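Local coordinates for competence damage-inducible protein A (Enterobacter cloacae subsp. cloacae, PDB 5VU3) that is of unknown function but belongs to the CinA (competence-damaged protein) family, some of whose relatives are nicotinamide-nucleotide amidohydrolases, at residues E16-L21 / V45-E50; L73-E78 / E88-E93; A125-F130 / R142-G147; F130-G135 / A162-K167. All coordinates share one frame; numbering follows the deposited sequence.

Contact 1: residues E16-L21 / V45-E50; sequences ELTKKL and VALCAE
Thr18 and Glu50 carry much of this contact between helices 14-28 and 42-49, which cross on one face of the central sheet of an alpha/beta sandwich. Their axes here approach to 9.3 Å at a crossing angle of -63°. With chi1 at 62°, Thr18 OG1 sits between its own backbone N and carbonyl carbon, 2.9 Å from Glu50 OE2; Ala15 O is another nearby partner. A water donates to both Thr18 OG1 and Ala46 O, at 2.6 Å from the latter, and bridges the two helices. Thr18 CG2 meanwhile rests 3.8 Å from Ala46 O. At Lys19 it is the backbone that faces the acid; its N lies 3.0 Å from Glu50 OE2, but the angle is too poor for a hydrogen bond. The Glu50 chain slides past Thr18 in the opposite direction, with CG 3.3 Å from Thr18 O, and a bend at chi2 (-42°) places CD, the carboxylate carbon, close to Lys19 N. One turn on, Leu21 is directed toward helix 42-49 and, like Leu47, touches Leu32 of strand 32-37; Leu21 CD2 meets Leu47 CD2 at 3.8 Å.

Contact 2: residues L73-E78 / E88-E93; sequences LGVSPE and EQTVTE
Thr90 opens the contact from the side of helix 88-101, its CG2 lying 4.3 Å from Val75 CG1 while its OG1 is bonded to Thr84 O in the preceding loop. One turn later Glu93 takes over. Its chain runs extended beyond CG (chi2 175°) and crosses the Val75 side chain at about a right angle, laying OE1 3.4 Å from Val75 CG1. The same oxygen accepts from Ser76 N at 3.0 Å, in a fairly straight bond (161° at the hydrogen) that arrives on the syn side, 27° out of the carboxylate plane. Glu93 OE2 is held by Thr79 OG1, so both oxygens are gripped and the carboxylate is fixed in rotation. Its negative charge beside the first turn of helix 77-83 would probably be favoured by the helix dipole. Ser76 is the N-cap of that helix, its OG accepting weakly from Glu78 N at 3.2 Å and from Thr79 N. In a capping box the third helical residue would take the N-cap N-H; here a glutamate of another helix does so, tying a serine-capped helix start to helix 88-101 across a helix-loop-helix connection.

Contact 3: residues A125-F130 / R142-G147; sequences AGTVCF and RVLFSG
Phe130 and Phe145 both hold CG anti to the carbonyl carbon, beside the backbone N (chi1 -60° and -63°), and their rings reach toward each other, tip to tip. Phe130 CZ and Phe145 CE2 meet at 3.7 Å, with CE2 in the plane of the Phe130 ring. Val128 CG2 touches the edge of the Phe145 ring, CD2 being 3.8 Å away, and Val143 CG1, two residues before Phe145, lies over one face of that ring, offset toward the rim. Phe130 CE1 also packs against Val143 CG2, and Val152, Ala156 and Tyr159 of helix 149-167 cover this apolar side. The backbones form the antiparallel beta hairpin 127-134/137-144. Val128 and Val143 are its hydrogen-bonded pair here, Val128 N to Val143 O 2.7 Å and Val143 N to Val128 O 2.8 Å. Beyond the strand end, Phe145 N donates almost straight to Gly126 O from above the carbonyl plane (2.8 Å), and Gly126, lacking a CB, leaves Phe145 O room to pass. On the opposite side of the hairpin lie the non-hydrogen-bonded pairs Thr127-Leu144 and Cys129-Arg142. A bend at chi3 (-78°) places Arg142 NE; the guanidinium presents a face to Cys129 SG, which stands 3.9 Å above its plane, offset toward the rim. Arg142 NH1 reaches within 3.6 Å of Thr127 CG2, while NH2 bonds weakly to Val86 O.

Contact 4: residues F130-G135 / A162-K167; sequences FAWNIG and AELVTK
Trp132 and Lys167 cross at about a right angle, the lysine chain passing over one face of the indole. Lys167 CE lies 3.6 Å above the ring plane, offset toward the rim, and the chain, bent at its last torsion, sets NZ in a cation-pi position, 4.7 Å from the centroid of the six-membered ring and 19° off its normal. Glu163 crosses the indole obliquely: its CB closes to 3.4 Å from Trp132 CZ2, while the carboxylate, turned 68° from the ring plane, leads away. Leu164 slides past the tryptophan in the opposite direction, putting its CB 3.9 Å from Trp132 CD1. The indole NE1 is satisfied by Ser160 O one turn back on the helix, which helps hold the ring in this orientation. Ile134, two residues along the strand on the same side, crosses Leu164 and Lys167 obliquely; its CD1 touches Leu164 CD1 at 3.9 Å and Lys167 CB at 3.8 Å. Leu164 continues inward to Ile108 of the next strand, and Lys167 also touches Glu139 of strand 137-144. Strand and helix run 30° from parallel, as in a helix laid on a beta-sheet, here the C-terminal helix 149-167 covering one face of the alpha/beta/alpha sandwich.

In the fold
Contacts 3 and 4 share Phe130 and strand 127-134: the first pairs it with its hairpin neighbour through backbone bonds, the second covers it with helix 149-167 through apolar and cation-pi contacts. Contact 3 is partly buried, its phenylalanines and valines under that helix, Arg142 and Leu144 exposed. Contact 4 lies nearest the chain centre and touches contact 1, where Leu21 meets Leu164 and Val165. Contact 2 belongs to the other layer; Val91 packs on Phe130 and Ala131 from the opposite face. Contacts 1 and 2 each use a glutamate, but contact 2 is buried, with one direct bond to a backbone N-H, whereas contact 1 is partly buried and water-bridged, near the second subunit's Gly40 and Gly41.

Contact 1: residues E16-L21 / V45-E50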
loop_
_atom_site.group_PDB
_atom_site.type_symbol
_atom_site.label_atom_id
_atom_site.label_comp_id
_atom_site.label_asym_id
_atom_site.label_seq_id
_atom_site.Cartn_x
_atom_site.Cartn_y
_atom_site.Cartn_z
ATOM N N GLU A 16 11.595 14.221 4.601
ATOM C CA GLU A 16 11.812 14.959 5.839
ATOM C C GLU A 16 10.666 14.739 6.819
ATOM O O GLU A 16 10.884 14.619 8.035
ATOM C CB GLU A 16 11.964 16.447 5.531
ATOM C CG GLU A 16 13.314 16.854 4.956
ATOM C CD GLU A 16 13.379 18.341 4.671
ATOM O OE1 GLU A 16 14.098 19.053 5.403
ATOM O OE2 GLU A 16 12.699 18.793 3.718
ATOM N N LEU A 17 9.437 14.701 6.305
ATOM C CA LEU A 17 8.258 14.521 7.150
ATOM C C LEU A 17 8.221 13.126 7.767
ATOM O O LEU A 17 7.876 12.969 8.942
ATOM C CB LEU A 17 6.993 14.775 6.328
ATOM C CG LEU A 17 6.681 16.215 5.936
ATOM C CD1 LEU A 17 5.458 16.258 5.003
ATOM C CD2 LEU A 17 6.430 17.061 7.185
ATOM N N THR A 18 8.535 12.092 6.980
ATOM C CA THR A 18 8.493 10.748 7.549
ATOM C C THR A 18 9.617 10.542 8.559
ATOM O O THR A 18 9.447 9.799 9.537
ATOM C CB THR A 18 8.539 9.683 6.446
ATOM O OG1 THR A 18 9.764 9.775 5.704
ATOM C CG2 THR A 18 7.339 9.832 5.501
ATOM N N LYS A 19 10.753 11.215 8.372
ATOM C CA LYS A 19 11.784 11.196 9.407
ATOM C C LYS A 19 11.297 11.882 10.679
ATOM O O LYS A 19 11.474 11.357 11.789
ATOM C CB LYS A 19 13.061 11.857 8.891
ATOM C CG LYS A 19 14.211 11.831 9.875
ATOM C CD LYS A 19 15.464 12.406 9.233
ATOM C CE LYS A 19 16.671 12.277 10.141
ATOM N NZ LYS A 19 17.860 12.921 9.517
ATOM N N LYS A 20 10.673 13.056 10.539
ATOM C CA LYS A 20 10.108 13.743 11.699
ATOM C C LYS A 20 9.057 12.877 12.384
ATOM O O LYS A 20 9.029 12.761 13.615
ATOM C CB LYS A 20 9.486 15.072 11.272
ATOM C CG LYS A 20 10.422 16.266 11.236
ATOM C CD LYS A 20 9.864 17.339 10.309
ATOM C CE LYS A 20 10.165 18.744 10.805
ATOM N NZ LYS A 20 9.059 19.271 11.656
ATOM N N LEU A 21 8.168 12.278 11.590
ATOM C CA LEU A 21 7.083 11.472 12.138
ATOM C C LEU A 21 7.617 10.233 12.845
ATOM O O LEU A 21 7.147 9.880 13.934
ATOM C CB LEU A 21 6.119 11.094 11.009
ATOM C CG LEU A 21 4.913 10.220 11.343
ATOM C CD1 LEU A 21 4.018 10.928 12.347
ATOM C CD2 LEU A 21 4.137 9.896 10.059
ATOM N N VAL A 45 4.152 3.518 0.871
ATOM C CA VAL A 45 5.504 3.504 0.310
ATOM C C VAL A 45 6.381 4.523 1.027
ATOM O O VAL A 45 7.521 4.229 1.408
ATOM C CB VAL A 45 5.465 3.770 -1.207
ATOM C CG1 VAL A 45 6.837 4.262 -1.706
ATOM C CG2 VAL A 45 5.054 2.510 -1.966
ATOM N N ALA A 46 5.859 5.735 1.223
ATOM C CA ALA A 46 6.626 6.775 1.906
ATOM C C ALA A 46 6.988 6.350 3.323
ATOM O O ALA A 46 8.121 6.562 3.774
ATOM C CB ALA A 46 5.833 8.080 1.931
ATOM N N LEU A 47 6.038 5.737 4.038
ATOM C CA LEU A 47 6.300 5.328 5.413
ATOM C C LEU A 47 7.259 4.147 5.469
ATOM O O LEU A 47 8.074 4.054 6.394
ATOM C CB LEU A 47 4.978 5.004 6.117
ATOM C CG LEU A 47 4.064 6.225 6.306
ATOM C CD1 LEU A 47 2.615 5.797 6.549
ATOM C CD2 LEU A 47 4.560 7.106 7.446
ATOM N N CYS A 48 7.204 3.250 4.484
ATOM C CA CYS A 48 8.130 2.127 4.461
ATOM C C CYS A 48 9.518 2.516 3.982
ATOM O O CYS A 48 10.453 1.726 4.151
ATOM C CB CYS A 48 7.594 1.004 3.569
ATOM S SG CYS A 48 6.166 0.162 4.274
ATOM N N ALA A 49 9.671 3.689 3.366
ATOM C CA ALA A 49 10.998 4.134 2.960
ATOM C C ALA A 49 11.804 4.642 4.139
ATOM O O ALA A 49 13.036 4.726 4.046
ATOM C CB ALA A 49 10.888 5.224 1.895
ATOM N N GLU A 50 11.126 4.980 5.233
ATOM C CA GLU A 50 11.781 5.487 6.427
ATOM C C GLU A 50 12.769 4.474 6.984
ATOM O O GLU A 50 12.490 3.273 7.041
ATOM C CB GLU A 50 10.734 5.816 7.489
ATOM C CG GLU A 50 10.582 7.292 7.786
ATOM C CD GLU A 50 11.905 8.020 7.869
ATOM O OE1 GLU A 50 12.708 7.719 8.784
ATOM O OE2 GLU A 50 12.143 8.895 7.008
HETATM O O HOH W 1 9.621 8.628 3.190
#

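Contact 2: residues L73-E78 / E88-E93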
loop_
_atom_site.group_PDB
_atom_site.type_symbol
_atom_site.label_atom_id
_atom_site.label_comp_id
_atom_site.label_asym_id
_atom_site.label_seq_id
_atom_site.Cartn_x
_atom_site.Cartn_y
_atom_site.Cartn_z
ATOM N N LEU A 73 -13.484 -2.790 6.188
ATOM C CA LEU A 73 -13.379 -1.736 7.182
ATOM C C LEU A 73 -14.699 -1.435 7.877
ATOM O O LEU A 73 -14.756 -0.503 8.684
ATOM C CB LEU A 73 -12.833 -0.461 6.537
ATOM C CG LEU A 73 -11.365 -0.491 6.098
ATOM C CD1 LEU A 73 -10.980 0.788 5.363
ATOM C CD2 LEU A 73 -10.442 -0.721 7.293
ATOM N N GLY A 74 -15.757 -2.184 7.587
ATOM C CA GLY A 74 -17.009 -1.995 8.302
ATOM C C GLY A 74 -17.616 -0.623 8.136
ATOM O O GLY A 74 -18.355 -0.167 9.017
ATOM N N VAL A 75 -17.316 0.059 7.033
ATOM C CA VAL A 75 -17.976 1.324 6.740
ATOM C C VAL A 75 -19.459 1.067 6.518
ATOM O O VAL A 75 -19.845 0.141 5.792
ATOM C CB VAL A 75 -17.326 1.998 5.522
ATOM C CG1 VAL A 75 -18.163 3.191 5.052
ATOM C CG2 VAL A 75 -15.886 2.425 5.852
ATOM N N SER A 76 -20.297 1.877 7.160
ATOM C CA SER A 76 -21.737 1.683 7.091
ATOM C C SER A 76 -22.262 1.990 5.692
ATOM O O SER A 76 -21.922 3.032 5.120
ATOM C CB SER A 76 -22.433 2.573 8.115
ATOM O OG SER A 76 -23.810 2.682 7.819
ATOM N N PRO A 77 -23.096 1.123 5.113
ATOM C CA PRO A 77 -23.699 1.453 3.811
ATOM C C PRO A 77 -24.533 2.723 3.840
ATOM O O PRO A 77 -24.591 3.441 2.833
ATOM C CB PRO A 77 -24.559 0.217 3.499
ATOM C CG PRO A 77 -24.000 -0.879 4.358
ATOM C CD PRO A 77 -23.509 -0.203 5.603
ATOM N N GLU A 78 -25.188 3.026 4.966
ATOM C CA GLU A 78 -25.955 4.263 5.048
ATOM C C GLU A 78 -25.044 5.484 5.124
ATOM O O GLU A 78 -25.420 6.563 4.657
ATOM C CB GLU A 78 -26.901 4.224 6.245
ATOM C CG GLU A 78 -27.887 5.388 6.286
ATOM C CD GLU A 78 -28.763 5.479 5.037
ATOM O OE1 GLU A 78 -29.101 4.426 4.452
ATOM O OE2 GLU A 78 -29.117 6.611 4.642
ATOM N N GLU A 88 -16.015 13.319 5.115
ATOM C CA GLU A 88 -15.355 13.209 6.410
ATOM C C GLU A 88 -15.975 12.098 7.248
ATOM O O GLU A 88 -15.285 11.479 8.071
ATOM C CB GLU A 88 -15.395 14.556 7.131
ATOM C CG GLU A 88 -14.533 15.599 6.419
ATOM C CD GLU A 88 -14.696 16.990 6.973
ATOM O OE1 GLU A 88 -15.692 17.653 6.626
ATOM O OE2 GLU A 88 -13.821 17.422 7.753
ATOM N N GLN A 89 -17.258 11.807 7.023
ATOM C CA GLN A 89 -17.906 10.705 7.732
ATOM C C GLN A 89 -17.270 9.369 7.368
ATOM O O GLN A 89 -16.991 8.543 8.246
ATOM C CB GLN A 89 -19.406 10.689 7.420
ATOM C CG GLN A 89 -20.198 11.837 8.054
ATOM C CD GLN A 89 -20.202 13.103 7.206
ATOM O OE1 GLN A 89 -19.493 13.200 6.200
ATOM N NE2 GLN A 89 -21.010 14.079 7.610
ATOM N N THR A 90 -17.009 9.146 6.081
ATOM C CA THR A 90 -16.465 7.857 5.664
ATOM C C THR A 90 -15.031 7.674 6.146
ATOM O O THR A 90 -14.673 6.592 6.621
ATOM C CB THR A 90 -16.558 7.706 4.142
ATOM O OG1 THR A 90 -17.933 7.564 3.768
ATOM C CG2 THR A 90 -15.802 6.475 3.672
ATOM N N VAL A 91 -14.194 8.717 6.057
ATOM C CA VAL A 91 -12.811 8.531 6.487
ATOM C C VAL A 91 -12.726 8.384 7.999
ATOM O O VAL A 91 -11.819 7.716 8.508
ATOM C CB VAL A 91 -11.903 9.668 5.984
ATOM C CG1 VAL A 91 -11.673 9.528 4.481
ATOM C CG2 VAL A 91 -12.475 11.029 6.344
ATOM N N THR A 92 -13.660 8.988 8.743
ATOM C CA THR A 92 -13.716 8.743 10.180
ATOM C C THR A 92 -13.890 7.255 10.464
ATOM O O THR A 92 -13.186 6.682 11.304
ATOM C CB THR A 92 -14.854 9.546 10.812
ATOM O OG1 THR A 92 -14.544 10.943 10.741
ATOM C CG2 THR A 92 -15.033 9.149 12.276
ATOM N N GLU A 93 -14.826 6.612 9.763
ATOM C CA GLU A 93 -15.066 5.192 9.999
ATOM C C GLU A 93 -13.900 4.355 9.493
ATOM O O GLU A 93 -13.529 3.354 10.117
ATOM C CB GLU A 93 -16.381 4.760 9.336
ATOM C CG GLU A 93 -17.626 5.465 9.885
ATOM C CD GLU A 93 -18.912 5.109 9.139
ATOM O OE1 GLU A 93 -18.878 4.275 8.210
ATOM O OE2 GLU A 93 -19.970 5.677 9.486
#

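Contact 3: residues A125-F130 / R142-G147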
loop_
_atom_site.group_PDB
_atom_site.type_symbol
_atom_site.label_atom_id
_atom_site.label_comp_id
_atom_site.label_asym_id
_atom_site.label_seq_id
_atom_site.Cartn_x
_atom_site.Cartn_y
_atom_site.Cartn_z
ATOM N N ALA A 125 -13.130 16.483 -9.343
ATOM C CA ALA A 125 -11.860 15.773 -9.282
ATOM C C ALA A 125 -10.859 16.603 -8.490
ATOM O O ALA A 125 -10.852 17.833 -8.571
ATOM C CB ALA A 125 -11.333 15.503 -10.696
ATOM N N GLY A 126 -10.034 15.929 -7.692
ATOM C CA GLY A 126 -9.106 16.607 -6.812
ATOM C C GLY A 126 -9.623 16.832 -5.406
ATOM O O GLY A 126 -8.870 17.324 -4.560
ATOM N N THR A 127 -10.884 16.507 -5.135
ATOM C CA THR A 127 -11.443 16.621 -3.791
ATOM C C THR A 127 -11.043 15.400 -2.980
ATOM O O THR A 127 -11.350 14.268 -3.372
ATOM C CB THR A 127 -12.966 16.721 -3.841
ATOM O OG1 THR A 127 -13.360 17.799 -4.699
ATOM C CG2 THR A 127 -13.515 16.944 -2.438
ATOM N N VAL A 128 -10.386 15.616 -1.842
ATOM C CA VAL A 128 -9.901 14.516 -1.011
ATOM C C VAL A 128 -10.240 14.799 0.448
ATOM O O VAL A 128 -9.995 15.905 0.940
ATOM C CB VAL A 128 -8.381 14.311 -1.176
ATOM C CG1 VAL A 128 -7.931 13.077 -0.435
ATOM C CG2 VAL A 128 -7.997 14.216 -2.663
ATOM N N CYS A 129 -10.782 13.799 1.147
ATOM C CA CYS A 129 -11.004 13.895 2.586
ATOM C C CYS A 129 -9.974 13.083 3.366
ATOM O O CYS A 129 -9.477 12.051 2.905
ATOM C CB CYS A 129 -12.415 13.443 2.976
ATOM S SG CYS A 129 -13.736 14.443 2.265
ATOM N N PHE A 130 -9.666 13.565 4.567
ATOM C CA PHE A 130 -8.632 12.997 5.418
ATOM C C PHE A 130 -9.186 12.769 6.813
ATOM O O PHE A 130 -9.978 13.572 7.305
ATOM C CB PHE A 130 -7.415 13.938 5.514
ATOM C CG PHE A 130 -6.765 14.223 4.192
ATOM C CD1 PHE A 130 -7.256 15.211 3.362
ATOM C CD2 PHE A 130 -5.655 13.498 3.784
ATOM C CE1 PHE A 130 -6.655 15.470 2.135
ATOM C CE2 PHE A 130 -5.056 13.747 2.566
ATOM C CZ PHE A 130 -5.547 14.737 1.745
ATOM N N ARG A 142 -11.339 18.352 4.559
ATOM C CA ARG A 142 -11.778 18.217 3.178
ATOM C C ARG A 142 -10.973 19.205 2.350
ATOM O O ARG A 142 -10.983 20.403 2.643
ATOM C CB ARG A 142 -13.282 18.497 3.051
ATOM C CG ARG A 142 -13.788 18.536 1.623
ATOM C CD ARG A 142 -15.266 18.910 1.584
ATOM N NE ARG A 142 -16.111 17.776 1.935
ATOM C CZ ARG A 142 -16.615 16.920 1.051
ATOM N NH1 ARG A 142 -16.365 17.077 -0.244
ATOM N NH2 ARG A 142 -17.374 15.909 1.463
ATOM N N VAL A 143 -10.258 18.708 1.340
ATOM C CA VAL A 143 -9.307 19.520 0.588
ATOM C C VAL A 143 -9.565 19.367 -0.903
ATOM O O VAL A 143 -9.900 18.276 -1.379
ATOM C CB VAL A 143 -7.847 19.141 0.914
ATOM C CG1 VAL A 143 -6.872 20.054 0.171
ATOM C CG2 VAL A 143 -7.590 19.196 2.415
ATOM N N LEU A 144 -9.415 20.465 -1.641
ATOM C CA LEU A 144 -9.405 20.436 -3.095
ATOM C C LEU A 144 -7.980 20.692 -3.568
ATOM O O LEU A 144 -7.429 21.766 -3.306
ATOM C CB LEU A 144 -10.351 21.479 -3.680
ATOM C CG LEU A 144 -10.253 21.599 -5.198
ATOM C CD1 LEU A 144 -10.862 20.364 -5.847
ATOM C CD2 LEU A 144 -10.947 22.859 -5.699
ATOM N N PHE A 145 -7.400 19.715 -4.262
ATOM C CA PHE A 145 -6.063 19.826 -4.840
ATOM C C PHE A 145 -6.147 20.104 -6.339
ATOM O O PHE A 145 -7.001 19.546 -7.038
ATOM C CB PHE A 145 -5.265 18.541 -4.622
ATOM C CG PHE A 145 -5.003 18.213 -3.182
ATOM C CD1 PHE A 145 -3.950 18.813 -2.503
ATOM C CD2 PHE A 145 -5.800 17.288 -2.509
ATOM C CE1 PHE A 145 -3.696 18.509 -1.177
ATOM C CE2 PHE A 145 -5.555 16.975 -1.185
ATOM C CZ PHE A 145 -4.501 17.589 -0.514
ATOM N N SER A 146 -5.234 20.933 -6.839
ATOM C CA SER A 146 -5.169 21.211 -8.267
ATOM C C SER A 146 -4.313 20.166 -8.985
ATOM O O SER A 146 -3.540 19.425 -8.370
ATOM C CB SER A 146 -4.594 22.609 -8.523
ATOM O OG SER A 146 -3.212 22.653 -8.193
ATOM N N GLY A 147 -4.478 20.107 -10.306
ATOM C CA GLY A 147 -3.634 19.288 -11.162
ATOM C C GLY A 147 -4.272 17.963 -11.525
ATOM O O GLY A 147 -5.454 17.712 -11.281
#

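Contact 4: residues F130-G135 / A162-K167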
loop_
_atom_site.group_PDB
_atom_site.type_symbol
_atom_site.label_atom_id
_atom_site.label_comp_id
_atom_site.label_asym_id
_atom_site.label_seq_id
_atom_site.Cartn_x
_atom_site.Cartn_y
_atom_site.Cartn_z
ATOM N N PHE A 130 -9.666 13.565 4.567
ATOM C CA PHE A 130 -8.632 12.997 5.418
ATOM C C PHE A 130 -9.186 12.769 6.813
ATOM O O PHE A 130 -9.978 13.572 7.305
ATOM C CB PHE A 130 -7.415 13.938 5.514
ATOM C CG PHE A 130 -6.765 14.223 4.192
ATOM C CD1 PHE A 130 -7.256 15.211 3.362
ATOM C CD2 PHE A 130 -5.655 13.498 3.784
ATOM C CE1 PHE A 130 -6.655 15.470 2.135
ATOM C CE2 PHE A 130 -5.056 13.747 2.566
ATOM C CZ PHE A 130 -5.547 14.737 1.745
ATOM N N ALA A 131 -8.763 11.680 7.449
ATOM C CA ALA A 131 -9.017 11.468 8.865
ATOM C C ALA A 131 -7.709 11.104 9.553
ATOM O O ALA A 131 -6.922 10.300 9.036
ATOM C CB ALA A 131 -10.068 10.368 9.111
ATOM N N TRP A 132 -7.479 11.706 10.718
ATOM C CA TRP A 132 -6.379 11.327 11.594
ATOM C C TRP A 132 -6.987 10.905 12.925
ATOM O O TRP A 132 -7.616 11.718 13.605
ATOM C CB TRP A 132 -5.385 12.477 11.797
ATOM C CG TRP A 132 -4.783 13.070 10.538
ATOM C CD1 TRP A 132 -3.577 12.752 9.973
ATOM C CD2 TRP A 132 -5.350 14.102 9.714
ATOM N NE1 TRP A 132 -3.365 13.517 8.843
ATOM C CE2 TRP A 132 -4.434 14.359 8.671
ATOM C CE3 TRP A 132 -6.536 14.843 9.764
ATOM C CZ2 TRP A 132 -4.680 15.310 7.679
ATOM C CZ3 TRP A 132 -6.775 15.788 8.778
ATOM C CH2 TRP A 132 -5.850 16.016 7.754
ATOM N N ASN A 133 -6.821 9.635 13.275
ATOM C CA ASN A 133 -7.274 9.092 14.549
ATOM C C ASN A 133 -6.036 8.883 15.414
ATOM O O ASN A 133 -5.181 8.047 15.096
ATOM C CB ASN A 133 -8.053 7.790 14.342
ATOM C CG ASN A 133 -8.599 7.220 15.634
ATOM O OD1 ASN A 133 -7.931 7.250 16.664
ATOM N ND2 ASN A 133 -9.813 6.670 15.582
ATOM N N ILE A 134 -5.938 9.645 16.497
ATOM C CA ILE A 134 -4.828 9.552 17.432
ATOM C C ILE A 134 -5.390 9.049 18.751
ATOM O O ILE A 134 -6.069 9.792 19.468
ATOM C CB ILE A 134 -4.115 10.898 17.616
ATOM C CG1 ILE A 134 -3.382 11.303 16.334
ATOM C CG2 ILE A 134 -3.133 10.805 18.760
ATOM C CD1 ILE A 134 -2.965 12.763 16.301
ATOM N N GLY A 135 -5.122 7.789 19.072
ATOM C CA GLY A 135 -5.583 7.237 20.339
ATOM C C GLY A 135 -7.087 7.244 20.525
ATOM O O GLY A 135 -7.561 7.269 21.666
ATOM N N ALA A 162 2.149 15.945 6.784
ATOM C CA ALA A 162 2.469 17.221 7.419
ATOM C C ALA A 162 1.495 17.530 8.545
ATOM O O ALA A 162 1.894 18.007 9.617
ATOM C CB ALA A 162 2.452 18.344 6.381
ATOM N N GLU A 163 0.211 17.262 8.317
ATOM C CA GLU A 163 -0.785 17.488 9.354
ATOM C C GLU A 163 -0.550 16.591 10.560
ATOM O O GLU A 163 -0.650 17.046 11.703
ATOM C CB GLU A 163 -2.180 17.269 8.773
ATOM C CG GLU A 163 -2.579 18.342 7.778
ATOM C CD GLU A 163 -2.241 19.733 8.288
ATOM O OE1 GLU A 163 -3.018 20.248 9.119
ATOM O OE2 GLU A 163 -1.202 20.300 7.871
ATOM N N LEU A 164 -0.255 15.308 10.329
ATOM C CA LEU A 164 -0.024 14.403 11.451
ATOM C C LEU A 164 1.187 14.835 12.264
ATOM O O LEU A 164 1.161 14.788 13.499
ATOM C CB LEU A 164 0.161 12.965 10.961
ATOM C CG LEU A 164 0.301 11.948 12.105
ATOM C CD1 LEU A 164 -0.877 12.072 13.081
ATOM C CD2 LEU A 164 0.418 10.507 11.589
ATOM N N VAL A 165 2.265 15.247 11.589
ATOM C CA VAL A 165 3.452 15.713 12.305
ATOM C C VAL A 165 3.086 16.863 13.234
ATOM O O VAL A 165 3.463 16.884 14.412
ATOM C CB VAL A 165 4.558 16.119 11.311
ATOM C CG1 VAL A 165 5.630 16.932 12.024
ATOM C CG2 VAL A 165 5.173 14.878 10.681
ATOM N N THR A 166 2.333 17.833 12.714
ATOM C CA THR A 166 1.896 18.960 13.531
ATOM C C THR A 166 1.059 18.494 14.713
ATOM O O THR A 166 1.261 18.952 15.844
ATOM C CB THR A 166 1.100 19.943 12.676
ATOM O OG1 THR A 166 1.936 20.443 11.627
ATOM C CG2 THR A 166 0.605 21.109 13.528
ATOM N N LYS A 167 0.119 17.576 14.471
ATOM C CA LYS A 167 -0.751 17.102 15.541
ATOM C C LYS A 167 0.021 16.385 16.638
ATOM O O LYS A 167 -0.448 16.342 17.781
ATOM C CB LYS A 167 -1.828 16.180 14.969
ATOM C CG LYS A 167 -2.899 16.918 14.168
ATOM C CD LYS A 167 -3.682 15.963 13.284
ATOM C CE LYS A 167 -4.945 16.607 12.738
ATOM N NZ LYS A 167 -4.724 17.992 12.244
#